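Local coordinates for protein probable aminotransferase (Pseudomonas aeruginosa, PDB 5YKR) that is a probable class-III aminotransferase, a pyridoxal-phosphate protein of the fold-type I family that carries its cofactor covalently, at residues A[149-154]-A[219-224]; A[367-372]-A[448-453]. One frame throughout, in Å; residues are numbered along the deposited sequence.

Contact 1 of 2, residues A[149-154]-A[219-224]; sequences LCRMLS and DVAAVL
Ala221 sets its methyl group against the last turn of helix 139-154, where Cys150, Ser154 and the backbone between them receive it. Ala221 CB lies 3.4 Å from Ser154 OG. Cys150 O is 3.8 Å from Ala221 CB. Cys150 points toward the strand, its SG anti to the carbonyl carbon (chi1 -70°). That sulfur touches the next methyl along, with SG 4.0 Å from Ala222 CB. Arg151 adds a lighter touch, its CG 4.3 Å from Ala221 CB. Its guanidinium serves other partners: NE bonds Asp157 O, while NH1 forms a salt bridge with Glu172 of the same chain and a hydrogen bond with Asn192 of the second subunit.

Ser154 OG does not bond the strand. It turns back to its own helix and donates to Cys150 O at 2.7 Å. The same oxygen takes the backbone N of Ser154 from the opposite face of its plane. Ser154 OG is also hydrogen-bonded to Arg156 N just after the helix.

Small residues let the helix and strand axes approach to 7.3 Å, at 146° between their directions. Strand 220-225 lies inside the large mixed sheet, between strands 255-259 and 158-162, and the helix packs on that sheet. The contact is van der Waals packing of two methyls against a thiol, a hydroxyl and a backbone carbonyl; both oxygens have their bonds in the helix end and the turn after it.

Contact 2 of 2, residues A[367-372]-A[448-453]; sequences RATLEE and LLRDCL
Glu372 and Arg450 join the two helices by a salt bridge that uses a single carboxylate oxygen. Glu372 OE2 accepts from Arg450 NH2 at 2.9 Å and from Arg450 NE at 3.2 Å, a side-on grip on one atom, not a paired two-oxygen bridge. The NH2 bond is the straighter, with an N-H...O angle of 152°, and it meets OE2 nearly along its C-O axis. NE comes from above the carboxylate plane, on the same face as NH2. At the arginine, OE2 sits at the guanidinium edge, close to its plane. The carboxylate and guanidinium planes stand steeply to each other, 75° apart.

The arginine chain bends at chi2, which carries CD over to Thr369. Thr369 OG1 is 3.7 Å from Arg450 CD, a packing contact. The hydroxyl has a weak hydrogen bond to Gly365 O, one turn back in its own helix. Thr369 CG2, anti to the backbone N, packs between Arg450 CD and Leu453 CD1, 3.9 Å from the latter. Leu370 CD2 meets the same methyl, Leu453 CD1, more loosely at 4.4 Å.

Glu372 is exposed and Arg450 partly so, while Thr369, Leu370 and Leu453 are buried. Helices 349-372 and 439-456 run nearly parallel here, their axes 10.2 Å apart at 20°. Trp377, just before strand 378-382, touches both Leu370 and Leu453. Helix 407-418 packs against helix 439-456 through Leu448, Asp451 and Cys452.

Contacts 1 and 2 lie on opposite sides of the chain's centre. Their own centres are 46 Å apart, and their nearest atoms are about 26 Å apart, so neither touches the other. They follow in series along the chain: contact 1 closes before contact 2 opens. Contact 1 joins a helix to the seven-stranded sheet, whereas contact 2 pairs helix 349-372 with helix 439-456, the last of the chain. Lys286, which carries the pyridoxal phosphate, falls between them in sequence, two residues after strand 281-284 of that sheet. Contact 1 thus shares a sheet with the strand leading to the cofactor lysine. Contact 1 also borders the second subunit, which does not touch contact 2.

Contact 1 of 2, residues A[149-154]-A[219-224]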
loop_
_atom_site.group_PDB
_atom_site.type_symbol
_atom_site.label_atom_id
_atom_site.label_comp_id
_atom_site.label_asym_id
_atom_site.label_seq_id
_atom_site.Cartn_x
_atom_site.Cartn_y
_atom_site.Cartn_z
ATOM N N LEU A 149 7.316 10.112 -11.117
ATOM C CA LEU A 149 8.648 10.252 -11.607
ATOM C C LEU A 149 8.650 10.630 -13.101
ATOM O O LEU A 149 9.519 11.377 -13.550
ATOM C CB LEU A 149 9.425 8.939 -11.372
ATOM C CG LEU A 149 9.754 8.666 -9.904
ATOM C CD1 LEU A 149 10.277 7.265 -9.697
ATOM C CD2 LEU A 149 10.756 9.672 -9.324
ATOM N N CYS A 150 7.697 10.097 -13.881
ATOM C CA CYS A 150 7.586 10.479 -15.298
ATOM C C CYS A 150 7.233 11.948 -15.460
ATOM O O CYS A 150 7.746 12.612 -16.354
ATOM C CB CYS A 150 6.604 9.582 -16.043
ATOM S SG CYS A 150 7.161 7.895 -16.290
ATOM N N ARG A 151 6.326 12.448 -14.617
ATOM C CA ARG A 151 6.034 13.897 -14.625
ATOM C C ARG A 151 7.288 14.722 -14.271
ATOM O O ARG A 151 7.570 15.759 -14.906
ATOM C CB ARG A 151 4.868 14.240 -13.705
ATOM C CG ARG A 151 3.538 13.723 -14.191
ATOM C CD ARG A 151 2.391 14.337 -13.373
ATOM N NE ARG A 151 1.098 13.968 -13.909
ATOM C CZ ARG A 151 0.340 12.969 -13.538
ATOM N NH1 ARG A 151 0.671 12.203 -12.547
ATOM N NH2 ARG A 151 -0.821 12.753 -14.221
ATOM N N MET A 152 8.046 14.250 -13.276
ATOM C CA MET A 152 9.267 14.945 -12.868
ATOM C C MET A 152 10.312 14.970 -13.976
ATOM O O MET A 152 10.853 16.056 -14.263
ATOM C CB MET A 152 9.889 14.307 -11.628
ATOM C CG MET A 152 9.080 14.530 -10.345
ATOM S SD MET A 152 9.604 13.451 -9.006
ATOM C CE MET A 152 11.323 13.857 -8.843
ATOM N N LEU A 153 10.545 13.822 -14.625
ATOM C CA LEU A 153 11.620 13.752 -15.620
ATOM C C LEU A 153 11.254 14.435 -16.907
ATOM O O LEU A 153 12.136 14.962 -17.610
ATOM C CB LEU A 153 12.070 12.327 -15.807
ATOM C CG LEU A 153 11.192 11.376 -16.623
ATOM C CD1 LEU A 153 11.522 11.481 -18.114
ATOM C CD2 LEU A 153 11.367 9.941 -16.187
ATOM N N SER A 154 9.950 14.478 -17.232
ATOM C CA SER A 154 9.535 14.976 -18.551
ATOM C C SER A 154 9.112 16.433 -18.506
ATOM O O SER A 154 9.135 17.111 -19.522
ATOM C CB SER A 154 8.370 14.148 -19.071
ATOM O OG SER A 154 7.157 14.385 -18.337
ATOM N N ASP A 219 2.228 16.975 -24.362
ATOM C CA ASP A 219 2.019 17.138 -22.928
ATOM C C ASP A 219 1.844 15.811 -22.193
ATOM O O ASP A 219 1.388 15.822 -21.029
ATOM C CB ASP A 219 0.811 18.037 -22.605
ATOM C CG ASP A 219 -0.485 17.550 -23.188
ATOM O OD1 ASP A 219 -0.569 16.462 -23.773
ATOM O OD2 ASP A 219 -1.469 18.312 -23.054
ATOM N N VAL A 220 2.245 14.702 -22.829
ATOM C CA VAL A 220 2.051 13.365 -22.246
ATOM C C VAL A 220 3.396 12.881 -21.652
ATOM O O VAL A 220 4.379 12.707 -22.357
ATOM C CB VAL A 220 1.530 12.376 -23.271
ATOM C CG1 VAL A 220 1.429 10.991 -22.641
ATOM C CG2 VAL A 220 0.144 12.840 -23.775
ATOM N N ALA A 221 3.399 12.655 -20.349
ATOM C CA ALA A 221 4.554 12.130 -19.645
ATOM C C ALA A 221 4.716 10.618 -19.877
ATOM O O ALA A 221 5.864 10.108 -19.946
ATOM C CB ALA A 221 4.432 12.407 -18.172
ATOM N N ALA A 222 3.619 9.894 -19.938
ATOM C CA ALA A 222 3.661 8.430 -20.010
ATOM C C ALA A 222 2.374 7.865 -20.617
ATOM O O ALA A 222 1.306 8.476 -20.466
ATOM C CB ALA A 222 3.878 7.839 -18.637
ATOM N N VAL A 223 2.522 6.657 -21.177
ATOM C CA VAL A 223 1.416 5.780 -21.485
ATOM C C VAL A 223 1.474 4.656 -20.455
ATOM O O VAL A 223 2.511 3.990 -20.333
ATOM C CB VAL A 223 1.495 5.178 -22.911
ATOM C CG1 VAL A 223 0.413 4.146 -23.120
ATOM C CG2 VAL A 223 1.410 6.270 -23.966
ATOM N N LEU A 224 0.379 4.418 -19.760
ATOM C CA LEU A 224 0.254 3.340 -18.767
ATOM C C LEU A 224 -0.723 2.307 -19.330
ATOM O O LEU A 224 -1.888 2.671 -19.676
ATOM C CB LEU A 224 -0.284 3.858 -17.421
ATOM C CG LEU A 224 -0.630 2.845 -16.330
ATOM C CD1 LEU A 224 0.574 1.965 -15.966
ATOM C CD2 LEU A 224 -1.126 3.543 -15.116
#

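Contact 2 of 2, residues A[367-372]-A[448-453]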
loop_
_atom_site.group_PDB
_atom_site.type_symbol
_atom_site.label_atom_id
_atom_site.label_comp_id
_atom_site.label_asym_id
_atom_site.label_seq_id
_atom_site.Cartn_x
_atom_site.Cartn_y
_atom_site.Cartn_z
ATOM N N ARG A 367 -14.784 -23.655 -24.237
ATOM C CA ARG A 367 -15.072 -23.403 -25.652
ATOM C C ARG A 367 -16.028 -24.453 -26.216
ATOM O O ARG A 367 -16.966 -24.105 -26.936
ATOM C CB ARG A 367 -13.799 -23.311 -26.504
ATOM C CG ARG A 367 -14.121 -22.760 -27.889
ATOM C CD ARG A 367 -12.882 -22.417 -28.682
ATOM N NE ARG A 367 -12.166 -21.259 -28.127
ATOM C CZ ARG A 367 -10.937 -21.289 -27.621
ATOM N NH1 ARG A 367 -10.233 -22.409 -27.620
ATOM N NH2 ARG A 367 -10.430 -20.197 -27.106
ATOM N N ALA A 368 -15.818 -25.716 -25.849
ATOM C CA ALA A 368 -16.698 -26.783 -26.316
ATOM C C ALA A 368 -18.122 -26.570 -25.835
ATOM O O ALA A 368 -19.067 -26.762 -26.578
ATOM C CB ALA A 368 -16.158 -28.119 -25.884
ATOM N N THR A 369 -18.286 -26.139 -24.602
ATOM C CA THR A 369 -19.630 -25.844 -24.040
ATOM C C THR A 369 -20.303 -24.673 -24.767
ATOM O O THR A 369 -21.456 -24.764 -25.121
ATOM C CB THR A 369 -19.508 -25.568 -22.531
ATOM O OG1 THR A 369 -19.233 -26.806 -21.865
ATOM C CG2 THR A 369 -20.735 -24.935 -21.956
ATOM N N LEU A 370 -19.570 -23.586 -24.988
ATOM C CA LEU A 370 -20.105 -22.426 -25.691
ATOM C C LEU A 370 -20.543 -22.794 -27.121
ATOM O O LEU A 370 -21.604 -22.379 -27.561
ATOM C CB LEU A 370 -19.108 -21.266 -25.714
ATOM C CG LEU A 370 -18.666 -20.734 -24.342
ATOM C CD1 LEU A 370 -17.719 -19.555 -24.520
ATOM C CD2 LEU A 370 -19.783 -20.454 -23.376
ATOM N N GLU A 371 -19.728 -23.611 -27.792
ATOM C CA GLU A 371 -20.034 -24.049 -29.149
ATOM C C GLU A 371 -21.259 -24.974 -29.171
ATOM O O GLU A 371 -22.181 -24.798 -29.980
ATOM C CB GLU A 371 -18.822 -24.704 -29.782
ATOM C CG GLU A 371 -17.722 -23.705 -30.146
ATOM C CD GLU A 371 -16.426 -24.364 -30.640
ATOM O OE1 GLU A 371 -16.346 -25.620 -30.606
ATOM O OE2 GLU A 371 -15.488 -23.632 -31.038
ATOM N N GLU A 372 -21.313 -25.920 -28.254
ATOM C CA GLU A 372 -22.395 -26.889 -28.214
ATOM C C GLU A 372 -23.730 -26.224 -27.956
ATOM O O GLU A 372 -24.724 -26.541 -28.601
ATOM C CB GLU A 372 -22.125 -27.899 -27.117
ATOM C CG GLU A 372 -23.225 -28.900 -26.889
ATOM C CD GLU A 372 -22.908 -29.881 -25.788
ATOM O OE1 GLU A 372 -21.762 -30.383 -25.746
ATOM O OE2 GLU A 372 -23.823 -30.167 -24.982
ATOM N N LEU A 448 -19.585 -28.350 -13.972
ATOM C CA LEU A 448 -20.513 -27.459 -13.289
ATOM C C LEU A 448 -20.973 -26.287 -14.171
ATOM O O LEU A 448 -22.136 -25.904 -14.130
ATOM C CB LEU A 448 -19.875 -26.910 -12.006
ATOM C CG LEU A 448 -19.626 -27.966 -10.943
ATOM C CD1 LEU A 448 -19.027 -27.289 -9.731
ATOM C CD2 LEU A 448 -20.889 -28.711 -10.536
ATOM N N LEU A 449 -20.051 -25.729 -14.941
ATOM C CA LEU A 449 -20.404 -24.642 -15.853
ATOM C C LEU A 449 -21.401 -25.139 -16.904
ATOM O O LEU A 449 -22.399 -24.440 -17.227
ATOM C CB LEU A 449 -19.172 -24.017 -16.493
ATOM C CG LEU A 449 -19.440 -22.892 -17.504
ATOM C CD1 LEU A 449 -20.129 -21.692 -16.854
ATOM C CD2 LEU A 449 -18.124 -22.461 -18.115
ATOM N N ARG A 450 -21.128 -26.324 -17.454
ATOM C CA ARG A 450 -22.020 -26.914 -18.436
ATOM C C ARG A 450 -23.386 -27.197 -17.862
ATOM O O ARG A 450 -24.408 -26.909 -18.525
ATOM C CB ARG A 450 -21.400 -28.185 -18.979
ATOM C CG ARG A 450 -22.301 -28.957 -19.957
ATOM C CD ARG A 450 -22.652 -28.158 -21.208
ATOM N NE ARG A 450 -23.564 -28.922 -22.067
ATOM C CZ ARG A 450 -24.868 -29.102 -21.846
ATOM N NH1 ARG A 450 -25.497 -28.600 -20.785
ATOM N NH2 ARG A 450 -25.569 -29.824 -22.705
ATOM N N ASP A 451 -23.431 -27.716 -16.629
ATOM C CA ASP A 451 -24.685 -27.945 -15.942
ATOM C C ASP A 451 -25.475 -26.643 -15.749
ATOM O O ASP A 451 -26.688 -26.614 -15.967
ATOM C CB ASP A 451 -24.510 -28.622 -14.590
ATOM C CG ASP A 451 -24.053 -30.067 -14.679
ATOM O OD1 ASP A 451 -24.027 -30.668 -15.789
ATOM O OD2 ASP A 451 -23.704 -30.595 -13.601
ATOM N N CYS A 452 -24.788 -25.605 -15.285
ATOM C CA CYS A 452 -25.449 -24.333 -15.013
ATOM C C CYS A 452 -26.072 -23.755 -16.290
ATOM O O CYS A 452 -27.251 -23.364 -16.301
ATOM C CB CYS A 452 -24.454 -23.335 -14.415
ATOM S SG CYS A 452 -25.195 -21.781 -13.926
ATOM N N LEU A 453 -25.270 -23.688 -17.341
ATOM C CA LEU A 453 -25.733 -23.143 -18.603
ATOM C C LEU A 453 -26.842 -23.989 -19.203
ATOM O O LEU A 453 -27.798 -23.421 -19.764
ATOM C CB LEU A 453 -24.599 -22.946 -19.591
ATOM C CG LEU A 453 -23.582 -21.892 -19.188
ATOM C CD1 LEU A 453 -22.337 -21.951 -20.055
ATOM C CD2 LEU A 453 -24.208 -20.527 -19.274
#